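Local coordinates for protein iron superoxide dismutase (Trypanosoma cruzi, PDB 2GPC) that probably catalyses the dismutation of superoxide to molecular oxygen and hydrogen peroxide at a mononuclear iron centre, at residues Glu97-Glu111 and Leu127-Tyr139. Residues are numbered along the deposited sequence; the frame is centred on the assembly and turned at random.
Sequences EINASFGSFAKFKEE and LVKDTNSGKLKVY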
ATOM      1  N   GLU A  97       1.806  16.437 -28.373  1.00 15.91           N
ATOM      2  CA  GLU A  97       1.621  14.991 -28.272  1.00 15.58           C
ATOM      3  C   GLU A  97       0.473  14.671 -27.306  1.00 14.60           C
ATOM      4  O   GLU A  97      -0.320  13.780 -27.567  1.00 13.47           O
ATOM      5  CB  GLU A  97       2.942  14.294 -27.880  1.00 16.23           C
ATOM      6  CG  GLU A  97       4.029  14.463 -28.955  1.00 17.98           C
ATOM      7  CD  GLU A  97       5.038  13.327 -29.040  1.00 21.55           C
ATOM      8  OE1 GLU A  97       4.709  12.164 -28.730  1.00 23.10           O
ATOM      9  OE2 GLU A  97       6.179  13.599 -29.459  1.00 25.00           O
ATOM     10  N   ILE A  98       0.358  15.431 -26.221  1.00 13.93           N
ATOM     11  CA  ILE A  98      -0.765  15.251 -25.294  1.00 13.92           C
ATOM     12  C   ILE A  98      -2.109  15.558 -25.975  1.00 13.98           C
ATOM     13  O   ILE A  98      -3.065  14.791 -25.857  1.00 14.13           O
ATOM     14  CB  ILE A  98      -0.569  16.089 -24.008  1.00 13.73           C
ATOM     15  CG1 ILE A  98       0.467  15.401 -23.116  1.00 14.42           C
ATOM     16  CG2 ILE A  98      -1.898  16.255 -23.237  1.00 13.49           C
ATOM     17  CD1 ILE A  98       0.868  16.183 -21.900  1.00 15.44           C
ATOM     18  N   ASN A  99      -2.162  16.660 -26.703  1.00 14.13           N
ATOM     19  CA  ASN A  99      -3.377  17.062 -27.412  1.00 14.31           C
ATOM     20  C   ASN A  99      -3.779  16.016 -28.470  1.00 14.29           C
ATOM     21  O   ASN A  99      -4.948  15.699 -28.613  1.00 13.98           O
ATOM     22  CB  ASN A  99      -3.182  18.432 -28.078  1.00 14.07           C
ATOM     23  CG  ASN A  99      -3.078  19.573 -27.075  1.00 15.85           C
ATOM     24  OD1 ASN A  99      -3.512  19.454 -25.922  1.00 19.13           O
ATOM     25  ND2 ASN A  99      -2.470  20.682 -27.505  1.00 15.37           N
ATOM     26  N   ALA A 100      -2.794  15.471 -29.183  1.00 14.35           N
ATOM     27  CA  ALA A 100      -3.031  14.473 -30.225  1.00 14.46           C
ATOM     28  C   ALA A 100      -3.545  13.137 -29.687  1.00 14.69           C
ATOM     29  O   ALA A 100      -4.332  12.462 -30.357  1.00 14.84           O
ATOM     30  CB  ALA A 100      -1.770  14.242 -31.029  1.00 14.66           C
ATOM     31  N   SER A 101      -3.109  12.761 -28.485  1.00 14.75           N
ATOM     32  CA  SER A 101      -3.453  11.471 -27.897  1.00 14.51           C
ATOM     33  C   SER A 101      -4.693  11.529 -27.022  1.00 14.75           C
ATOM     34  O   SER A 101      -5.440  10.550 -26.953  1.00 15.10           O
ATOM     35  CB  SER A 101      -2.283  10.931 -27.063  1.00 14.94           C
ATOM     36  OG  SER A 101      -1.247  10.433 -27.889  1.00 14.84           O
ATOM     37  N   PHE A 102      -4.911  12.660 -26.356  1.00 14.42           N
ATOM     38  CA  PHE A 102      -5.983  12.801 -25.358  1.00 14.80           C
ATOM     39  C   PHE A 102      -7.074  13.810 -25.733  1.00 15.07           C
ATOM     40  O   PHE A 102      -8.116  13.861 -25.073  1.00 15.39           O
ATOM     41  CB  PHE A 102      -5.401  13.199 -23.997  1.00 14.40           C
ATOM     42  CG  PHE A 102      -4.463  12.175 -23.413  1.00 13.87           C
ATOM     43  CD1 PHE A 102      -4.949  11.018 -22.837  1.00 14.91           C
ATOM     44  CD2 PHE A 102      -3.094  12.373 -23.438  1.00 13.31           C
ATOM     45  CE1 PHE A 102      -4.081  10.070 -22.298  1.00 14.30           C
ATOM     46  CE2 PHE A 102      -2.227  11.433 -22.906  1.00 12.65           C
ATOM     47  CZ  PHE A 102      -2.726  10.276 -22.343  1.00 13.46           C
ATOM     48  N   GLY A 103      -6.832  14.599 -26.781  1.00 15.37           N
ATOM     49  CA  GLY A 103      -7.741  15.638 -27.230  1.00 15.47           C
ATOM     50  C   GLY A 103      -7.325  16.995 -26.690  1.00 15.80           C
ATOM     51  O   GLY A 103      -7.173  17.959 -27.446  1.00 16.15           O
ATOM     52  N   SER A 104      -7.131  17.068 -25.375  1.00 15.67           N
ATOM     53  CA  SER A 104      -6.647  18.277 -24.720  1.00 15.56           C
ATOM     54  C   SER A 104      -5.872  17.942 -23.441  1.00 15.64           C
ATOM     55  O   SER A 104      -5.928  16.819 -22.934  1.00 15.26           O
ATOM     56  CB  SER A 104      -7.821  19.185 -24.363  1.00 15.46           C
ATOM     57  OG  SER A 104      -8.637  18.569 -23.384  1.00 15.72           O
ATOM     58  N   PHE A 105      -5.167  18.935 -22.922  1.00 15.58           N
ATOM     59  CA  PHE A 105      -4.551  18.823 -21.615  1.00 15.79           C
ATOM     60  C   PHE A 105      -5.575  18.498 -20.520  1.00 15.58           C
ATOM     61  O   PHE A 105      -5.298  17.686 -19.651  1.00 15.92           O
ATOM     62  CB  PHE A 105      -3.803  20.098 -21.239  1.00 15.77           C
ATOM     63  CG  PHE A 105      -3.169  20.018 -19.883  1.00 15.58           C
ATOM     64  CD1 PHE A 105      -2.005  19.282 -19.695  1.00 15.94           C
ATOM     65  CD2 PHE A 105      -3.775  20.600 -18.786  1.00 15.93           C
ATOM     66  CE1 PHE A 105      -1.437  19.173 -18.435  1.00 15.71           C
ATOM     67  CE2 PHE A 105      -3.205  20.500 -17.522  1.00 15.67           C
ATOM     68  CZ  PHE A 105      -2.035  19.786 -17.350  1.00 15.70           C
ATOM     69  N   ALA A 106      -6.739  19.140 -20.561  1.00 15.46           N
ATOM     70  CA  ALA A 106      -7.753  18.977 -19.519  1.00 15.32           C
ATOM     71  C   ALA A 106      -8.237  17.532 -19.478  1.00 15.01           C
ATOM     72  O   ALA A 106      -8.460  16.982 -18.410  1.00 14.67           O
ATOM     73  CB  ALA A 106      -8.947  19.942 -19.746  1.00 15.51           C
ATOM     74  N   LYS A 107      -8.384  16.916 -20.647  1.00 14.52           N
ATOM     75  CA  LYS A 107      -8.839  15.532 -20.720  1.00 14.57           C
ATOM     76  C   LYS A 107      -7.750  14.554 -20.226  1.00 13.70           C
ATOM     77  O   LYS A 107      -8.052  13.596 -19.515  1.00 13.36           O
ATOM     78  CB  LYS A 107      -9.291  15.188 -22.146  1.00 14.94           C
ATOM     79  CG  LYS A 107     -10.699  15.701 -22.488  1.00 16.20           C
ATOM     80  CD  LYS A 107     -11.001  15.541 -23.969  1.00 18.16           C
ATOM     81  CE  LYS A 107     -12.465  15.867 -24.293  1.00 20.43           C
ATOM     82  NZ  LYS A 107     -12.662  16.119 -25.760  1.00 20.96           N
ATOM     83  N   PHE A 108      -6.503  14.804 -20.608  1.00 13.19           N
ATOM     84  CA  PHE A 108      -5.360  14.047 -20.100  1.00 12.88           C
ATOM     85  C   PHE A 108      -5.323  14.145 -18.576  1.00 13.09           C
ATOM     86  O   PHE A 108      -5.213  13.134 -17.889  1.00 13.64           O
ATOM     87  CB  PHE A 108      -4.032  14.575 -20.659  1.00 12.64           C
ATOM     88  CG  PHE A 108      -2.845  14.274 -19.773  1.00 12.33           C
ATOM     89  CD1 PHE A 108      -2.368  12.971 -19.649  1.00 12.78           C
ATOM     90  CD2 PHE A 108      -2.242  15.276 -19.029  1.00 11.46           C
ATOM     91  CE1 PHE A 108      -1.292  12.683 -18.796  1.00 10.99           C
ATOM     92  CE2 PHE A 108      -1.173  14.995 -18.186  1.00 11.40           C
ATOM     93  CZ  PHE A 108      -0.698  13.701 -18.079  1.00 11.65           C
ATOM     94  N   LYS A 109      -5.427  15.360 -18.061  1.00 12.93           N
ATOM     95  CA  LYS A 109      -5.274  15.612 -16.638  1.00 13.22           C
ATOM     96  C   LYS A 109      -6.371  14.893 -15.850  1.00 13.48           C
ATOM     97  O   LYS A 109      -6.095  14.306 -14.804  1.00 12.95           O
ATOM     98  CB  LYS A 109      -5.274  17.120 -16.362  1.00 13.36           C
ATOM     99  CG  LYS A 109      -5.373  17.489 -14.903  1.00 14.55           C
ATOM    100  CD  LYS A 109      -5.144  18.972 -14.668  1.00 14.83           C
ATOM    101  CE  LYS A 109      -5.222  19.281 -13.190  1.00 16.17           C
ATOM    102  NZ  LYS A 109      -4.982  20.709 -12.890  1.00 16.25           N
ATOM    103  N   GLU A 110      -7.602  14.927 -16.362  1.00 13.80           N
ATOM    104  CA  GLU A 110      -8.704  14.217 -15.734  1.00 14.72           C
ATOM    105  C   GLU A 110      -8.434  12.705 -15.695  1.00 14.38           C
ATOM    106  O   GLU A 110      -8.679  12.063 -14.677  1.00 14.32           O
ATOM    107  CB  GLU A 110     -10.039  14.512 -16.439  1.00 15.09           C
ATOM    108  CG  GLU A 110     -11.234  13.709 -15.912  1.00 18.32           C
ATOM    109  CD  GLU A 110     -11.793  14.233 -14.587  1.00 22.25           C
ATOM    110  OE1 GLU A 110     -11.180  15.142 -13.973  1.00 23.83           O
ATOM    111  OE2 GLU A 110     -12.863  13.737 -14.155  1.00 25.00           O
ATOM    112  N   GLU A 111      -7.937  12.137 -16.790  1.00 13.94           N
ATOM    113  CA  GLU A 111      -7.704  10.696 -16.853  1.00 14.09           C
ATOM    114  C   GLU A 111      -6.572  10.274 -15.899  1.00 13.83           C
ATOM    115  O   GLU A 111      -6.714   9.301 -15.174  1.00 13.70           O
ATOM    116  CB  GLU A 111      -7.413  10.260 -18.288  1.00 14.41           C
ATOM    117  CG  GLU A 111      -7.240   8.759 -18.467  1.00 15.28           C
ATOM    118  CD  GLU A 111      -7.047   8.349 -19.918  1.00 15.98           C
ATOM    119  OE1 GLU A 111      -7.277   9.177 -20.830  1.00 17.77           O
ATOM    120  OE2 GLU A 111      -6.679   7.178 -20.149  1.00 17.82           O
ATOM    121  N   LEU A 127       2.325   8.453 -17.122  1.00 10.96           N
ATOM    122  CA  LEU A 127       2.143   8.818 -18.515  1.00 11.35           C
ATOM    123  C   LEU A 127       3.246   8.091 -19.267  1.00 11.70           C
ATOM    124  O   LEU A 127       4.412   8.159 -18.876  1.00 12.06           O
ATOM    125  CB  LEU A 127       2.293  10.329 -18.719  1.00 11.28           C
ATOM    126  CG  LEU A 127       2.194  10.843 -20.162  1.00 11.88           C
ATOM    127  CD1 LEU A 127       0.816  10.538 -20.761  1.00 11.75           C
ATOM    128  CD2 LEU A 127       2.500  12.334 -20.222  1.00 12.80           C
ATOM    129  N   VAL A 128       2.877   7.390 -20.335  1.00 11.95           N
ATOM    130  CA  VAL A 128       3.834   6.683 -21.182  1.00 12.25           C
ATOM    131  C   VAL A 128       3.568   7.009 -22.649  1.00 12.30           C
ATOM    132  O   VAL A 128       2.485   7.457 -23.007  1.00 11.58           O
ATOM    133  CB  VAL A 128       3.766   5.129 -20.992  1.00 12.09           C
ATOM    134  CG1 VAL A 128       4.106   4.724 -19.549  1.00 12.29           C
ATOM    135  CG2 VAL A 128       2.419   4.571 -21.411  1.00 12.52           C
ATOM    136  N   LYS A 129       4.566   6.778 -23.486  1.00 12.77           N
ATOM    137  CA  LYS A 129       4.399   6.792 -24.926  1.00 13.26           C
ATOM    138  C   LYS A 129       4.506   5.347 -25.382  1.00 13.64           C
ATOM    139  O   LYS A 129       5.513   4.691 -25.122  1.00 13.45           O
ATOM    140  CB  LYS A 129       5.489   7.648 -25.578  1.00 13.54           C
ATOM    141  CG  LYS A 129       5.466   7.677 -27.111  1.00 14.87           C
ATOM    142  CD  LYS A 129       6.380   8.802 -27.608  1.00 17.33           C
ATOM    143  CE  LYS A 129       6.138   9.215 -29.032  1.00 19.49           C
ATOM    144  NZ  LYS A 129       7.077  10.343 -29.391  1.00 21.25           N
ATOM    145  N   ASP A 130       3.447   4.842 -26.012  1.00 13.63           N
ATOM    146  CA  ASP A 130       3.452   3.502 -26.595  1.00 14.12           C
ATOM    147  C   ASP A 130       4.113   3.567 -27.966  1.00 14.79           C
ATOM    148  O   ASP A 130       3.509   4.050 -28.925  1.00 14.42           O
ATOM    149  CB  ASP A 130       2.022   2.970 -26.708  1.00 13.93           C
ATOM    150  CG  ASP A 130       1.965   1.510 -27.105  1.00 14.64           C
ATOM    151  OD1 ASP A 130       2.977   0.954 -27.597  1.00 15.11           O
ATOM    152  OD2 ASP A 130       0.925   0.846 -26.970  1.00 16.67           O
ATOM    153  N   THR A 131       5.360   3.104 -28.055  1.00 15.58           N
ATOM    154  CA  THR A 131       6.119   3.182 -29.310  1.00 16.53           C
ATOM    155  C   THR A 131       5.638   2.201 -30.377  1.00 16.72           C
ATOM    156  O   THR A 131       6.089   2.278 -31.502  1.00 17.39           O
ATOM    157  CB  THR A 131       7.635   3.009 -29.069  1.00 16.87           C
ATOM    158  OG1 THR A 131       7.900   1.773 -28.387  1.00 18.92           O
ATOM    159  CG2 THR A 131       8.159   4.083 -28.143  1.00 16.78           C
ATOM    160  N   ASN A 132       4.722   1.293 -30.042  1.00 16.45           N
ATOM    161  CA  ASN A 132       4.025   0.524 -31.075  1.00 16.99           C
ATOM    162  C   ASN A 132       3.184   1.396 -32.012  1.00 17.74           C
ATOM    163  O   ASN A 132       3.022   1.046 -33.183  1.00 17.65           O
ATOM    164  CB  ASN A 132       3.128  -0.556 -30.461  1.00 16.42           C
ATOM    165  CG  ASN A 132       3.917  -1.615 -29.711  1.00 16.00           C
ATOM    166  OD1 ASN A 132       5.140  -1.677 -29.809  1.00 14.43           O
ATOM    167  ND2 ASN A 132       3.216  -2.453 -28.958  1.00 15.96           N
ATOM    168  N   SER A 133       2.652   2.504 -31.492  1.00 18.51           N
ATOM    169  CA  SER A 133       1.750   3.397 -32.240  1.00 19.11           C
ATOM    170  C   SER A 133       2.168   4.885 -32.276  1.00 19.70           C
ATOM    171  O   SER A 133       1.713   5.629 -33.145  1.00 20.67           O
ATOM    172  CB  SER A 133       0.351   3.306 -31.642  1.00 19.26           C
ATOM    173  OG  SER A 133       0.308   3.899 -30.347  1.00 19.26           O
ATOM    174  N   GLY A 134       3.029   5.312 -31.355  1.00 19.48           N
ATOM    175  CA  GLY A 134       3.304   6.724 -31.138  1.00 19.40           C
ATOM    176  C   GLY A 134       2.347   7.424 -30.180  1.00 19.51           C
ATOM    177  O   GLY A 134       2.575   8.579 -29.831  1.00 19.88           O
ATOM    178  N   LYS A 135       1.297   6.737 -29.729  1.00 19.10           N
ATOM    179  CA  LYS A 135       0.235   7.377 -28.937  1.00 18.95           C
ATOM    180  C   LYS A 135       0.631   7.429 -27.460  1.00 17.84           C
ATOM    181  O   LYS A 135       1.221   6.482 -26.928  1.00 17.10           O
ATOM    182  CB  LYS A 135      -1.104   6.633 -29.097  1.00 19.50           C
ATOM    183  CG  LYS A 135      -2.263   7.487 -29.639  1.00 22.34           C
ATOM    184  CD  LYS A 135      -2.111   7.763 -31.127  1.00 24.61           C
ATOM    185  CE  LYS A 135      -3.430   8.170 -31.792  1.00 24.97           C
ATOM    186  NZ  LYS A 135      -3.601   9.648 -31.805  1.00 25.78           N
ATOM    187  N   LEU A 136       0.325   8.545 -26.808  1.00 16.62           N
ATOM    188  CA  LEU A 136       0.494   8.674 -25.366  1.00 16.55           C
ATOM    189  C   LEU A 136      -0.668   7.980 -24.653  1.00 16.34           C
ATOM    190  O   LEU A 136      -1.791   7.961 -25.164  1.00 15.95           O
ATOM    191  CB  LEU A 136       0.593  10.144 -24.958  1.00 16.47           C
ATOM    192  CG  LEU A 136       2.008  10.736 -24.930  1.00 17.53           C
ATOM    193  CD1 LEU A 136       2.859  10.289 -26.110  1.00 18.85           C
ATOM    194  CD2 LEU A 136       1.956  12.247 -24.852  1.00 17.51           C
ATOM    195  N   LYS A 137      -0.379   7.392 -23.490  1.00 16.00           N
ATOM    196  CA  LYS A 137      -1.384   6.695 -22.689  1.00 16.23           C
ATOM    197  C   LYS A 137      -1.145   6.902 -21.189  1.00 15.74           C
ATOM    198  O   LYS A 137      -0.004   7.006 -20.742  1.00 14.73           O
ATOM    199  CB  LYS A 137      -1.351   5.192 -22.979  1.00 16.76           C
ATOM    200  CG  LYS A 137      -1.794   4.806 -24.382  1.00 19.51           C
ATOM    201  CD  LYS A 137      -1.604   3.313 -24.586  1.00 22.82           C
ATOM    202  CE  LYS A 137      -1.996   2.870 -25.986  1.00 24.22           C
ATOM    203  NZ  LYS A 137      -1.693   1.422 -26.137  1.00 25.64           N
ATOM    204  N   VAL A 138      -2.235   6.960 -20.432  1.00 15.28           N
ATOM    205  CA  VAL A 138      -2.183   6.920 -18.982  1.00 15.54           C
ATOM    206  C   VAL A 138      -2.220   5.447 -18.620  1.00 16.30           C
ATOM    207  O   VAL A 138      -2.992   4.668 -19.197  1.00 16.83           O
ATOM    208  CB  VAL A 138      -3.362   7.666 -18.329  1.00 15.43           C
ATOM    209  CG1 VAL A 138      -3.489   7.311 -16.834  1.00 15.79           C
ATOM    210  CG2 VAL A 138      -3.209   9.152 -18.509  1.00 15.46           C
ATOM    211  N   TYR A 139      -1.397   5.085 -17.651  1.00 16.36           N
ATOM    212  CA  TYR A 139      -1.075   3.703 -17.341  1.00 16.95           C
ATOM    213  C   TYR A 139      -0.788   3.631 -15.844  1.00 16.12           C
ATOM    214  O   TYR A 139      -0.201   4.539 -15.300  1.00 16.57           O
ATOM    215  CB  TYR A 139       0.165   3.334 -18.150  1.00 17.24           C
ATOM    216  CG  TYR A 139       0.678   1.929 -17.978  1.00 20.24           C
ATOM    217  CD1 TYR A 139      -0.090   0.834 -18.364  1.00 23.60           C
ATOM    218  CD2 TYR A 139       1.942   1.697 -17.454  1.00 22.00           C
ATOM    219  CE1 TYR A 139       0.386  -0.451 -18.224  1.00 24.77           C
ATOM    220  CE2 TYR A 139       2.423   0.415 -17.312  1.00 24.37           C
ATOM    221  CZ  TYR A 139       1.638  -0.649 -17.701  1.00 24.81           C
ATOM    222  OH  TYR A 139       2.115  -1.923 -17.562  1.00 29.78           O
TER
HETATM  223  O   HOH W   1       2.515  11.169 -29.296  1.00 23.62           O
HETATM  224  O   HOH W   2      -4.789   6.413 -21.950  1.00 15.72           O
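Phe102 meets strand 135-139 with its ring edge: the backbone N of Val138 lies near the ring plane there, and Leu127 CD1 is also at the edge, 3.8 Å from Phe102 CE2. One face of this ring is covered from its own segment by Phe108 CD1, offset toward the rim, and one face of the Phe108 ring takes Ile98 CD1. Large flat side chains suit the wedge between two successive helices and a hairpin, because their apolar faces and edges can pack on aliphatic groups of both. A chi1 of 155°, which sets CG beside the carbonyl carbon, swings the Phe108 ring across to the hairpin, where CE1 comes to 3.6 Å from Leu127 CD1 and also touches Val138 CG2; Trp187 of helix 187-193 adjoins Ile98 and Phe108.

Leu136 continues this apolar layer: its CB lies 3.7 Å from Phe102 CE2, the side chains crossing at about a right angle, and its CD2 packs on Glu97 CB and Ile98 CG1. Ser101, small enough to let the backbones come close, accepts from Leu136 N through OG at 2.7 Å (N-H...O angle 156°), giving an edge-strand amide a partner from the helix. Nearby, the bent chain of Lys135 sends NZ to Ala100 O in a weak bond near the helix C-terminus.

Glu97 closes one end. Its OE1 uses the syn lone pair toward Lys129 NZ (3.1 Å), while OE2 pairs with Lys93; a water joins OE1 to Gly134 O. At the other end Glu111 and Val138 run past each other in opposite directions, Glu111 CG and OE2 lying against Val138 CB, and a second water links Glu111 OE2 to Val138 N.

Helices 92-102 and 105-118 thus cover a beta-hairpin with a G1 bulge at Gly134 and Lys135, opposite Asp130: helix-on-antiparallel-sheet packing of the alpha+beta C-terminal domain of iron/manganese superoxide dismutases.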